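Local coordinates for enterobactin synthetase component F-related protein (Vibrio cholerae serotype O1, PDB 4OXI), which probably activates glycine with ATP as a glycyl-adenylate, as an adenylation-domain ligase related to nonribosomal peptide synthetases, in a lipopolysaccharide modification pathway, at residues A[488-493]-A[529-534]. Numbering follows the deposited sequence.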
ATOM      1  N   ARG A 488       9.951 -23.927   8.456  1.00 31.40           N
ATOM      2  CA  ARG A 488       9.812 -25.033   9.411  1.00 37.13           C
ATOM      3  C   ARG A 488       8.971 -26.183   8.862  1.00 41.81           C
ATOM      4  O   ARG A 488       9.362 -27.346   8.981  1.00 42.55           O
ATOM      5  CB  ARG A 488       9.201 -24.563  10.737  1.00 32.17           C
ATOM      6  CG  ARG A 488      10.218 -24.091  11.751  1.00 34.70           C
ATOM      7  CD  ARG A 488       9.581 -23.726  13.098  1.00 35.47           C
ATOM      8  NE  ARG A 488      10.547 -22.974  13.889  1.00 35.18           N
ATOM      9  CZ  ARG A 488      11.501 -23.533  14.630  1.00 41.73           C
ATOM     10  NH1 ARG A 488      11.592 -24.860  14.714  1.00 33.76           N
ATOM     11  NH2 ARG A 488      12.363 -22.768  15.298  1.00 38.17           N
ATOM     12  N   ARG A 489       7.814 -25.851   8.290  1.00 34.78           N
ATOM     13  CA  ARG A 489       6.926 -26.843   7.679  1.00 41.51           C
ATOM     14  C   ARG A 489       7.632 -27.620   6.576  1.00 43.40           C
ATOM     15  O   ARG A 489       7.587 -28.847   6.537  1.00 43.79           O
ATOM     16  CB  ARG A 489       5.706 -26.161   7.052  1.00 43.72           C
ATOM     17  CG  ARG A 489       4.503 -26.003   7.962  1.00 53.96           C
ATOM     18  CD  ARG A 489       3.206 -26.019   7.140  1.00 56.52           C
ATOM     19  NE  ARG A 489       3.258 -25.120   5.986  1.00 53.82           N
ATOM     20  CZ  ARG A 489       2.890 -23.838   6.010  1.00 51.40           C
ATOM     21  NH1 ARG A 489       2.969 -23.101   4.911  1.00 49.28           N
ATOM     22  NH2 ARG A 489       2.436 -23.289   7.129  1.00 48.10           N
ATOM     23  N   VAL A 490       8.270 -26.880   5.673  1.00 39.04           N
ATOM     24  CA  VAL A 490       8.863 -27.444   4.473  1.00 37.97           C
ATOM     25  C   VAL A 490      10.127 -28.261   4.785  1.00 40.05           C
ATOM     26  O   VAL A 490      10.365 -29.302   4.180  1.00 43.44           O
ATOM     27  CB  VAL A 490       9.161 -26.327   3.449  1.00 39.46           C
ATOM     28  CG1 VAL A 490       9.981 -26.851   2.304  1.00 40.59           C
ATOM     29  CG2 VAL A 490       7.859 -25.703   2.938  1.00 34.70           C
ATOM     30  N   THR A 491      10.931 -27.805   5.737  1.00 37.01           N
ATOM     31  CA  THR A 491      12.152 -28.524   6.067  1.00 38.01           C
ATOM     32  C   THR A 491      12.000 -29.552   7.179  1.00 38.17           C
ATOM     33  O   THR A 491      12.822 -30.458   7.288  1.00 42.04           O
ATOM     34  CB  THR A 491      13.289 -27.567   6.447  1.00 38.36           C
ATOM     35  OG1 THR A 491      12.991 -26.940   7.701  1.00 30.84           O
ATOM     36  CG2 THR A 491      13.470 -26.514   5.355  1.00 32.76           C
ATOM     37  N   GLN A 492      10.966 -29.405   8.007  1.00 37.38           N
ATOM     38  CA  GLN A 492      10.779 -30.259   9.185  1.00 39.89           C
ATOM     39  C   GLN A 492      11.946 -30.135  10.162  1.00 42.47           C
ATOM     40  O   GLN A 492      12.119 -30.980  11.043  1.00 43.23           O
ATOM     41  CB  GLN A 492      10.557 -31.735   8.795  1.00 47.44           C
ATOM     42  CG  GLN A 492       9.210 -32.023   8.118  1.00 44.94           C
ATOM     43  CD  GLN A 492       8.032 -31.605   8.977  1.00 50.76           C
ATOM     44  OE1 GLN A 492       7.864 -32.087  10.101  1.00 50.95           O
ATOM     45  NE2 GLN A 492       7.212 -30.693   8.456  1.00 46.47           N
ATOM     46  N   ALA A 493      12.737 -29.074  10.007  1.00 37.61           N
ATOM     47  CA  ALA A 493      13.856 -28.798  10.905  1.00 39.87           C
ATOM     48  C   ALA A 493      13.406 -28.489  12.335  1.00 41.83           C
ATOM     49  O   ALA A 493      12.324 -27.951  12.558  1.00 40.70           O
ATOM     50  CB  ALA A 493      14.701 -27.643  10.361  1.00 35.45           C
ATOM     51  N   SER A 529      11.525 -25.190  -3.942  1.00 40.45           N
ATOM     52  CA  SER A 529      10.358 -25.464  -4.770  1.00 43.55           C
ATOM     53  C   SER A 529       9.051 -25.316  -3.989  1.00 40.69           C
ATOM     54  O   SER A 529       8.092 -24.725  -4.478  1.00 43.99           O
ATOM     55  CB  SER A 529      10.462 -26.861  -5.386  1.00 34.10           C
ATOM     56  OG  SER A 529       9.181 -27.356  -5.719  1.00 45.96           O
ATOM     57  N   GLN A 530       9.020 -25.850  -2.774  1.00 40.25           N
ATOM     58  CA  GLN A 530       7.833 -25.740  -1.932  1.00 40.59           C
ATOM     59  C   GLN A 530       7.597 -24.335  -1.346  1.00 38.66           C
ATOM     60  O   GLN A 530       6.460 -23.892  -1.261  1.00 38.25           O
ATOM     61  CB  GLN A 530       7.862 -26.802  -0.831  1.00 35.89           C
ATOM     62  CG  GLN A 530       7.767 -28.215  -1.391  1.00 48.10           C
ATOM     63  CD  GLN A 530       7.965 -29.287  -0.338  1.00 50.08           C
ATOM     64  OE1 GLN A 530       8.121 -28.995   0.852  1.00 50.06           O
ATOM     65  NE2 GLN A 530       7.960 -30.541  -0.771  1.00 54.56           N
ATOM     66  N   CYS A 531       8.659 -23.644  -0.939  1.00 32.50           N
ATOM     67  CA  CYS A 531       8.511 -22.290  -0.411  1.00 39.61           C
ATOM     68  C   CYS A 531       7.863 -21.326  -1.409  1.00 41.30           C
ATOM     69  O   CYS A 531       7.092 -20.447  -1.016  1.00 41.81           O
ATOM     70  CB  CYS A 531       9.854 -21.733   0.052  1.00 30.70           C
ATOM     71  SG  CYS A 531      10.403 -22.443   1.608  1.00 44.56           S
ATOM     72  N   LYS A 532       8.172 -21.506  -2.695  1.00 42.20           N
ATOM     73  CA  LYS A 532       7.665 -20.622  -3.749  1.00 42.79           C
ATOM     74  C   LYS A 532       6.151 -20.739  -3.918  1.00 42.01           C
ATOM     75  O   LYS A 532       5.519 -19.848  -4.478  1.00 39.92           O
ATOM     76  CB  LYS A 532       8.377 -20.901  -5.079  1.00 39.37           C
ATOM     77  CG  LYS A 532       9.825 -20.431  -5.100  1.00 43.29           C
ATOM     78  CD  LYS A 532      10.578 -20.933  -6.338  1.00 46.44           C
ATOM     79  CE  LYS A 532      12.014 -20.398  -6.361  1.00 49.94           C
ATOM     80  NZ  LYS A 532      12.831 -20.932  -7.494  1.00 50.77           N
ATOM     81  N   GLN A 533       5.576 -21.836  -3.431  1.00 40.90           N
ATOM     82  CA  GLN A 533       4.129 -22.015  -3.463  1.00 42.16           C
ATOM     83  C   GLN A 533       3.437 -21.422  -2.233  1.00 39.43           C
ATOM     84  O   GLN A 533       2.215 -21.392  -2.169  1.00 42.65           O
ATOM     85  CB  GLN A 533       3.769 -23.505  -3.587  1.00 43.01           C
ATOM     86  CG  GLN A 533       4.491 -24.235  -4.720  1.00 46.11           C
ATOM     87  CD  GLN A 533       4.467 -23.459  -6.029  1.00 58.35           C
ATOM     88  OE1 GLN A 533       3.440 -22.876  -6.404  1.00 60.73           O
ATOM     89  NE2 GLN A 533       5.605 -23.444  -6.735  1.00 59.56           N
ATOM     90  N   GLN A 534       4.206 -20.953  -1.255  1.00 37.54           N
ATOM     91  CA  GLN A 534       3.603 -20.525   0.011  1.00 41.52           C
ATOM     92  C   GLN A 534       4.014 -19.126   0.446  1.00 35.13           C
ATOM     93  O   GLN A 534       3.475 -18.591   1.411  1.00 39.20           O
ATOM     94  CB  GLN A 534       3.904 -21.551   1.114  1.00 42.89           C
ATOM     95  CG  GLN A 534       3.256 -22.906   0.837  1.00 46.09           C
ATOM     96  CD  GLN A 534       3.833 -24.029   1.681  1.00 57.53           C
ATOM     97  OE1 GLN A 534       3.840 -23.949   2.908  1.00 59.02           O
ATOM     98  NE2 GLN A 534       4.323 -25.088   1.021  1.00 56.12           N
TER
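Two helices of the small C-terminal subdomain of the adenylation fold, 480-491 and 524-531, meet near their C-terminal ends through Val-490 on one side and Gln-530 and Cys-531 on the other. The backbones come nearest at Val-490 and Gln-530, whose CA atoms are 6.7 Å apart. CG1 of Val-490, anti to the backbone N (chi1 170°), is 3.8 Å from CB of Gln-530 and 3.2 Å from OE1 of the same side chain, which runs past the valine in the opposite direction. The other methyl, CG2, faces SG of Cys-531 at 4.3 Å, and the neighbouring Trp-527 also packs on Val-490. Beside the valine Arg-489, its chain bent at chi3 (-49°), brings NH1 to OE1 of Gln-534, further along the chain, in a nearly straight hydrogen bond whose modelled length of 2.3 Å is doubtfully short. The guanidinium and amide planes are 19° apart, and the oxygen meets the guanidinium at its edge. Gln-492, with positive phi just past the helix, turns its NE2 back to a 2.7 Å hydrogen bond with the carbonyl O of Arg-489. The interface thus combines valine packing with an arginine-amide bond of uncertain exact geometry, a peripheral link at the surface, where Arg-489 is exposed.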